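Local coordinates for protein rhamnogalacturonan endolyase YesW (Bacillus subtilis, PDB 2Z8S) that cleaves the rhamnogalacturonan backbone of plant cell-wall pectin by endo-type elimination, needing calcium or manganese for activity, at residues K291-A296 and L307-S312; N317-G322 and M355-L360; N470-W475 and N484-S489. All coordinates share one frame; numbering follows the deposited sequence.

Contact 1. Residues K291-A296 and L307-S312; sequences KTMLVA and LWTLDS
Ala296 and Trp308 meet with the methyl laid over the indole: Ala296 CB stands 3.7 Å from the centroid of the six-membered ring, 18° off its normal, a CH-pi contact. Trp308 CG lies between its backbone N and carbonyl carbon (chi1 47°), which folds the indole across the neighbouring strand. The far edge of the ring then comes up to Leu294, CZ3 lying 3.4 Å from Leu294 O near the ring plane, while NE1 is hydrogen-bonded to His350 O, just past strand 346-348. With alanine in place of Trp308, the Ala296 methyl is likely to lose its aromatic cover and His350 O this donor. The two strands form an antiparallel beta hairpin, the outer pair of a four-stranded sheet consistent with a propeller blade. The pairing is centred on Leu294 and Leu310, Leu310 N giving a nearly straight bond of 2.7 Å to Leu294 O. On the face carrying Met293 and Asp311 these two side chains run side by side, and the bent thioether brings Met293 CE to 3.3 Å from Asp311 OD2. The same OD2 accepts from a water that in turn accepts from Lys291 NZ, a bridge between opposite charges; Asp311 OD1 is hydrogen-bonded to Ser313 OG. Beyond the strand end, Ser312 OG takes the N-H of Thr292 at 2.7 Å, and Ser312 N bonds back to Thr292 O.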
# COMPACT_ATOMS: atom_id res chain seq x y z
N LYS A 291 -10.77 6.89 -21.70
CA LYS A 291 -10.92 5.44 -21.74
C LYS A 291 -10.31 4.82 -20.49
O LYS A 291 -9.18 5.13 -20.10
CB LYS A 291 -10.28 4.85 -22.98
CG LYS A 291 -10.76 3.45 -23.25
CD LYS A 291 -9.89 2.76 -24.24
CE LYS A 291 -10.38 1.36 -24.50
NZ LYS A 291 -9.41 0.67 -25.37
N THR A 292 -11.08 3.93 -19.87
CA THR A 292 -10.71 3.32 -18.61
C THR A 292 -11.01 1.83 -18.64
O THR A 292 -12.14 1.40 -18.92
CB THR A 292 -11.49 3.96 -17.46
OG1 THR A 292 -11.12 5.33 -17.33
CG2 THR A 292 -11.22 3.23 -16.17
N MET A 293 -10.00 1.03 -18.33
CA MET A 293 -10.18 -0.41 -18.32
C MET A 293 -9.68 -1.06 -17.04
O MET A 293 -8.60 -0.74 -16.54
CB MET A 293 -9.52 -1.04 -19.54
CG MET A 293 -10.20 -0.67 -20.84
SD MET A 293 -9.41 -1.46 -22.24
CE MET A 293 -10.07 -3.12 -22.16
N LEU A 294 -10.50 -1.95 -16.49
CA LEU A 294 -10.10 -2.73 -15.34
C LEU A 294 -10.27 -4.17 -15.72
O LEU A 294 -11.38 -4.58 -16.05
CB LEU A 294 -10.99 -2.44 -14.12
CG LEU A 294 -10.93 -1.12 -13.37
CD1 LEU A 294 -11.91 -0.16 -13.95
CD2 LEU A 294 -11.23 -1.34 -11.91
N VAL A 295 -9.19 -4.93 -15.68
CA VAL A 295 -9.30 -6.36 -15.83
C VAL A 295 -8.81 -7.08 -14.58
O VAL A 295 -7.81 -6.70 -13.98
CB VAL A 295 -8.61 -6.86 -17.12
CG1 VAL A 295 -7.21 -6.39 -17.16
CG2 VAL A 295 -8.65 -8.38 -17.22
N ALA A 296 -9.57 -8.11 -14.21
CA ALA A 296 -9.33 -8.91 -13.02
C ALA A 296 -8.73 -10.25 -13.39
O ALA A 296 -9.14 -10.87 -14.37
CB ALA A 296 -10.62 -9.13 -12.31
N LEU A 307 -10.56 -12.84 -15.24
CA LEU A 307 -11.86 -13.00 -14.58
C LEU A 307 -12.95 -12.18 -15.24
O LEU A 307 -14.06 -12.65 -15.42
CB LEU A 307 -11.79 -12.61 -13.10
CG LEU A 307 -11.09 -13.49 -12.06
CD1 LEU A 307 -11.66 -13.15 -10.68
CD2 LEU A 307 -11.22 -14.99 -12.35
N TRP A 308 -12.63 -10.93 -15.55
CA TRP A 308 -13.52 -10.05 -16.27
C TRP A 308 -12.79 -8.79 -16.68
O TRP A 308 -11.72 -8.47 -16.16
CB TRP A 308 -14.78 -9.68 -15.45
CG TRP A 308 -14.54 -9.25 -14.02
CD1 TRP A 308 -14.79 -9.98 -12.89
CD2 TRP A 308 -14.02 -7.98 -13.56
NE1 TRP A 308 -14.45 -9.26 -11.77
CE2 TRP A 308 -13.97 -8.03 -12.15
CE3 TRP A 308 -13.57 -6.82 -14.21
CZ2 TRP A 308 -13.51 -6.97 -11.37
CZ3 TRP A 308 -13.11 -5.76 -13.43
CH2 TRP A 308 -13.08 -5.84 -12.03
N THR A 309 -13.39 -8.07 -17.62
CA THR A 309 -12.90 -6.78 -18.01
C THR A 309 -14.05 -5.80 -17.87
O THR A 309 -15.19 -6.12 -18.20
CB THR A 309 -12.38 -6.80 -19.45
OG1 THR A 309 -11.51 -7.92 -19.61
CG2 THR A 309 -11.60 -5.55 -19.75
N LEU A 310 -13.75 -4.63 -17.33
CA LEU A 310 -14.64 -3.49 -17.47
C LEU A 310 -13.95 -2.54 -18.42
O LEU A 310 -12.74 -2.30 -18.34
CB LEU A 310 -14.94 -2.82 -16.13
CG LEU A 310 -15.63 -1.46 -16.18
CD1 LEU A 310 -16.88 -1.49 -17.03
CD2 LEU A 310 -15.97 -0.96 -14.79
N ASP A 311 -14.74 -2.01 -19.35
CA ASP A 311 -14.26 -1.18 -20.42
C ASP A 311 -15.21 -0.01 -20.50
O ASP A 311 -16.40 -0.20 -20.72
CB ASP A 311 -14.29 -1.99 -21.71
CG ASP A 311 -13.49 -1.35 -22.82
OD1 ASP A 311 -13.48 -0.10 -22.92
OD2 ASP A 311 -12.88 -2.10 -23.60
N SER A 312 -14.70 1.20 -20.28
CA SER A 312 -15.52 2.41 -20.29
C SER A 312 -16.08 2.67 -21.68
O SER A 312 -17.21 3.14 -21.83
CB SER A 312 -14.69 3.61 -19.84
OG SER A 312 -13.64 3.87 -20.74
O HOH W 1 -10.79 -1.62 -25.25

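Contact 2. Residues N317-G322 and M355-L360; sequences NEAFAG and MYSTGL
Ala319 and Ser357 mark the nearest backbone approach, their CA atoms 6.0 Å apart, where a turn closed by a bond from Phe320 N to Asn317 O comes up to the end of strand 354-357. The methyl of Ala319 faces the methylene of Ser357, CB to CB 3.9 Å. Ser357 OG is anti to its backbone N (chi1 169°), and this brings the hydroxyl to 3.4 Å from Ala319 O, at best a weak hydrogen bond, since that proton has another acceptor within reach. Its firmer tie is within its own segment, where OG accepts from Gly359 N at 2.9 Å. Phe320 supplies the other half. Its CE1 lies 3.7 Å from Tyr356 O, which sits at the ring edge near its plane; the ring also touches Met346 on the adjoining strand. Met355 and Tyr356 turn their side chains from the turn: Met355 packs against the calcium ligands Glu340 and Asp349, and Tyr356 OH is hydrogen-bonded to Arg396 and Ala398. The arrangement is a loop lying against the outermost strand of a four-stranded antiparallel sheet, consistent with one blade of this family's beta-propeller fold, with Ser357 and Thr358 each forming an ST turn as the strand ends.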
# COMPACT_ATOMS: atom_id res chain seq x y z
N ASN A 317 -21.16 1.66 -20.46
CA ASN A 317 -20.13 1.97 -19.47
C ASN A 317 -19.61 3.40 -19.57
O ASN A 317 -18.59 3.73 -18.95
CB ASN A 317 -18.97 0.99 -19.60
CG ASN A 317 -19.39 -0.45 -19.32
OD1 ASN A 317 -20.00 -0.75 -18.30
ND2 ASN A 317 -19.03 -1.35 -20.23
N GLU A 318 -20.31 4.24 -20.33
CA GLU A 318 -19.88 5.62 -20.62
C GLU A 318 -19.49 6.41 -19.38
O GLU A 318 -18.50 7.15 -19.39
CB GLU A 318 -20.97 6.40 -21.37
CG GLU A 318 -21.09 6.09 -22.85
CD GLU A 318 -21.74 4.75 -23.13
OE1 GLU A 318 -22.52 4.28 -22.25
OE2 GLU A 318 -21.48 4.17 -24.21
N ALA A 319 -20.29 6.25 -18.32
CA ALA A 319 -20.12 7.02 -17.09
C ALA A 319 -18.77 6.74 -16.45
O ALA A 319 -18.17 7.62 -15.84
CB ALA A 319 -21.26 6.72 -16.13
N PHE A 320 -18.28 5.52 -16.64
CA PHE A 320 -17.07 5.04 -15.96
C PHE A 320 -15.78 5.43 -16.67
O PHE A 320 -14.76 4.74 -16.58
CB PHE A 320 -17.19 3.52 -15.75
CG PHE A 320 -18.52 3.12 -15.25
CD1 PHE A 320 -18.97 3.57 -14.02
CD2 PHE A 320 -19.36 2.34 -16.03
CE1 PHE A 320 -20.23 3.23 -13.56
CE2 PHE A 320 -20.62 1.99 -15.58
CZ PHE A 320 -21.05 2.44 -14.34
N ALA A 321 -15.85 6.54 -17.39
CA ALA A 321 -14.69 7.08 -18.08
C ALA A 321 -14.33 8.39 -17.42
O ALA A 321 -15.20 9.11 -16.94
CB ALA A 321 -15.01 7.30 -19.56
N GLY A 322 -13.03 8.69 -17.38
CA GLY A 322 -12.56 9.95 -16.84
C GLY A 322 -12.83 10.09 -15.36
O GLY A 322 -12.93 11.21 -14.85
N MET A 355 -20.66 0.25 -10.64
CA MET A 355 -21.75 0.45 -9.70
C MET A 355 -22.34 1.84 -9.83
O MET A 355 -23.55 2.00 -9.94
CB MET A 355 -21.26 0.21 -8.29
CG MET A 355 -20.63 -1.15 -8.16
SD MET A 355 -19.76 -1.31 -6.60
CE MET A 355 -21.03 -0.80 -5.44
N TYR A 356 -21.46 2.83 -9.80
CA TYR A 356 -21.86 4.22 -9.89
C TYR A 356 -20.70 5.04 -10.36
O TYR A 356 -19.54 4.63 -10.24
CB TYR A 356 -22.31 4.73 -8.53
CG TYR A 356 -21.23 4.70 -7.45
CD1 TYR A 356 -20.21 5.65 -7.43
CD2 TYR A 356 -21.25 3.73 -6.46
CE1 TYR A 356 -19.23 5.62 -6.45
CE2 TYR A 356 -20.27 3.70 -5.47
CZ TYR A 356 -19.27 4.65 -5.47
OH TYR A 356 -18.31 4.64 -4.50
N SER A 357 -21.02 6.19 -10.92
CA SER A 357 -20.05 7.24 -11.12
C SER A 357 -20.62 8.49 -10.49
O SER A 357 -21.77 8.83 -10.73
CB SER A 357 -19.81 7.48 -12.60
OG SER A 357 -19.06 8.66 -12.76
N THR A 358 -19.82 9.15 -9.66
CA THR A 358 -20.19 10.45 -9.12
C THR A 358 -20.14 11.50 -10.23
O THR A 358 -20.68 12.59 -10.08
CB THR A 358 -19.29 10.89 -7.94
OG1 THR A 358 -17.98 11.21 -8.42
CG2 THR A 358 -19.21 9.79 -6.90
N GLY A 359 -19.48 11.14 -11.33
CA GLY A 359 -19.31 12.04 -12.47
C GLY A 359 -18.34 13.19 -12.20
O GLY A 359 -18.07 14.01 -13.09
N LEU A 360 -17.82 13.23 -10.97
CA LEU A 360 -16.90 14.28 -10.54
C LEU A 360 -15.48 14.11 -11.07
O LEU A 360 -14.63 14.99 -10.91
CB LEU A 360 -16.91 14.36 -9.01
CG LEU A 360 -18.25 14.63 -8.34
CD1 LEU A 360 -18.12 14.47 -6.85
CD2 LEU A 360 -18.78 16.01 -8.69

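Contact 3. Residues N470-W475 and N484-S489; sequences NRIDKW and NMLTAS
With CG placed between the backbone N and the carbonyl carbon (chi1 59°), Asn470 swings its amide over to the partner segment, where ND2 gives a hydrogen bond of 2.9 Å to Ala488 O. That oxygen lies close to the amide plane of Asn470, yet the donor stands well above the carbonyl plane of Ala488. The main chain of Asn470 is held too, its O accepting from Ala488 N at 2.7 Å. Ile472 CG1, anti to the carbonyl carbon (chi1 -67°), carries CD1 obliquely across Leu486 to within 3.7 Å of CD2. Opposite Ile472 stand two residues, Met485 and Leu486, which makes a classic beta bulge and shifts the register by one residue. Ile472 O therefore accepts twice, from Met485 N at 2.7 Å and Leu486 N at 3.0 Å, both in its carbonyl plane. Beyond the bulge, Lys474 CB meets Met485 CG at 3.8 Å. On the face bearing Arg471 and Asp473, Arg471 runs beside Thr487, and its NE lies 3.5 Å from Asp473 OD2 in a salt bridge. The two strands make the hairpin at one edge of a four-stranded antiparallel sheet. Lys474 NZ forms salt bridges with Asp459 and Asp461, ligands of a bound calcium ion, while Ile472 packs on Leu467 of inner strand 465-468, and Leu486 and Ala488 rest on Trp517 of strand 514-519.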
# COMPACT_ATOMS: atom_id res chain seq x y z
N ASN A 470 10.08 12.58 5.21
CA ASN A 470 10.67 11.71 6.20
C ASN A 470 10.10 12.06 7.56
O ASN A 470 10.74 11.85 8.60
CB ASN A 470 12.21 11.81 6.18
CG ASN A 470 12.73 13.23 6.47
OD1 ASN A 470 12.04 14.22 6.23
ND2 ASN A 470 13.95 13.31 6.98
N ARG A 471 8.88 12.57 7.56
CA ARG A 471 8.25 13.06 8.77
C ARG A 471 6.97 12.33 9.10
O ARG A 471 6.19 11.96 8.21
CB ARG A 471 7.94 14.55 8.67
CG ARG A 471 9.14 15.46 8.41
CD ARG A 471 8.73 16.93 8.43
NE ARG A 471 7.35 17.13 7.97
CZ ARG A 471 6.98 17.26 6.70
NH1 ARG A 471 7.88 17.21 5.72
NH2 ARG A 471 5.68 17.45 6.40
N ILE A 472 6.77 12.12 10.39
CA ILE A 472 5.49 11.74 10.93
C ILE A 472 5.05 12.89 11.82
O ILE A 472 5.77 13.29 12.73
CB ILE A 472 5.55 10.42 11.71
CG1 ILE A 472 5.86 9.26 10.76
CG2 ILE A 472 4.24 10.19 12.45
CD1 ILE A 472 6.46 8.06 11.42
N ASP A 473 3.87 13.42 11.55
CA ASP A 473 3.34 14.52 12.33
C ASP A 473 2.07 14.10 13.05
O ASP A 473 1.42 13.12 12.68
CB ASP A 473 3.07 15.75 11.44
CG ASP A 473 4.33 16.31 10.79
OD1 ASP A 473 5.39 16.36 11.44
OD2 ASP A 473 4.24 16.71 9.60
N LYS A 474 1.73 14.85 14.09
CA LYS A 474 0.51 14.62 14.85
C LYS A 474 -0.30 15.90 14.82
O LYS A 474 0.24 17.00 14.94
CB LYS A 474 0.86 14.22 16.28
CG LYS A 474 -0.28 14.28 17.27
CD LYS A 474 -1.01 12.96 17.34
CE LYS A 474 -1.70 12.81 18.68
NZ LYS A 474 -2.21 11.43 18.81
N TRP A 475 -1.61 15.77 14.63
CA TRP A 475 -2.49 16.92 14.61
C TRP A 475 -2.94 17.29 16.01
O TRP A 475 -3.56 16.48 16.71
CB TRP A 475 -3.69 16.63 13.71
CG TRP A 475 -4.70 17.70 13.67
CD1 TRP A 475 -5.97 17.64 14.14
CD2 TRP A 475 -4.53 19.01 13.11
NE1 TRP A 475 -6.63 18.82 13.90
CE2 TRP A 475 -5.77 19.69 13.27
CE3 TRP A 475 -3.47 19.67 12.49
CZ2 TRP A 475 -5.97 21.00 12.83
CZ3 TRP A 475 -3.67 20.98 12.05
CH2 TRP A 475 -4.92 21.62 12.22
N ASN A 484 5.40 17.88 14.86
CA ASN A 484 6.25 16.78 14.43
C ASN A 484 6.48 15.73 15.51
O ASN A 484 6.72 16.05 16.68
CB ASN A 484 7.59 17.28 13.89
CG ASN A 484 8.44 16.15 13.34
OD1 ASN A 484 7.99 15.40 12.47
ND2 ASN A 484 9.65 16.01 13.86
N MET A 485 6.41 14.47 15.10
CA MET A 485 6.70 13.34 15.98
C MET A 485 8.00 12.67 15.59
O MET A 485 8.78 12.24 16.46
CB MET A 485 5.56 12.35 15.93
CG MET A 485 4.38 12.77 16.75
SD MET A 485 3.42 11.32 17.13
CE MET A 485 3.16 11.53 18.89
N LEU A 486 8.25 12.58 14.30
CA LEU A 486 9.50 12.00 13.83
C LEU A 486 9.96 12.65 12.55
O LEU A 486 9.17 12.85 11.62
CB LEU A 486 9.34 10.50 13.61
CG LEU A 486 10.56 9.78 13.03
CD1 LEU A 486 11.54 9.33 14.13
CD2 LEU A 486 10.07 8.58 12.21
N THR A 487 11.25 12.99 12.54
CA THR A 487 11.98 13.30 11.33
C THR A 487 13.07 12.25 11.18
O THR A 487 14.01 12.21 11.98
CB THR A 487 12.58 14.71 11.37
OG1 THR A 487 11.52 15.66 11.55
CG2 THR A 487 13.31 15.02 10.07
N ALA A 488 12.94 11.39 10.18
CA ALA A 488 13.89 10.32 9.96
C ALA A 488 15.12 10.84 9.23
O ALA A 488 15.14 10.91 8.01
CB ALA A 488 13.24 9.18 9.20
N SER A 489 16.14 11.21 9.99
CA SER A 489 17.30 11.86 9.41
C SER A 489 18.27 10.91 8.72
O SER A 489 18.72 9.93 9.32
CB SER A 489 18.03 12.72 10.43
OG SER A 489 17.58 14.05 10.31

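How the contacts relate
From the N terminus, contact 1 comes first and closes the short hairpin between strands 293-300 and 303-311. The chain then leaves that sheet and passes through the loop 317-322, which contact 2 later joins to strand 354-357, closing a larger loop that spans the next four-stranded sheet. Contact 3 closes another hairpin much further along. The three follow in series, none nesting or crossing. Contacts 1 and 2 touch: Asn317 ND2 lies 2.9 Å from Asp311 O, and Phe320 O packs on Thr292 and Ser312, joining the first hairpin to the following sheet. Contact 3 stands apart, its centre about 39 Å from that of contact 1, across the chain's centre.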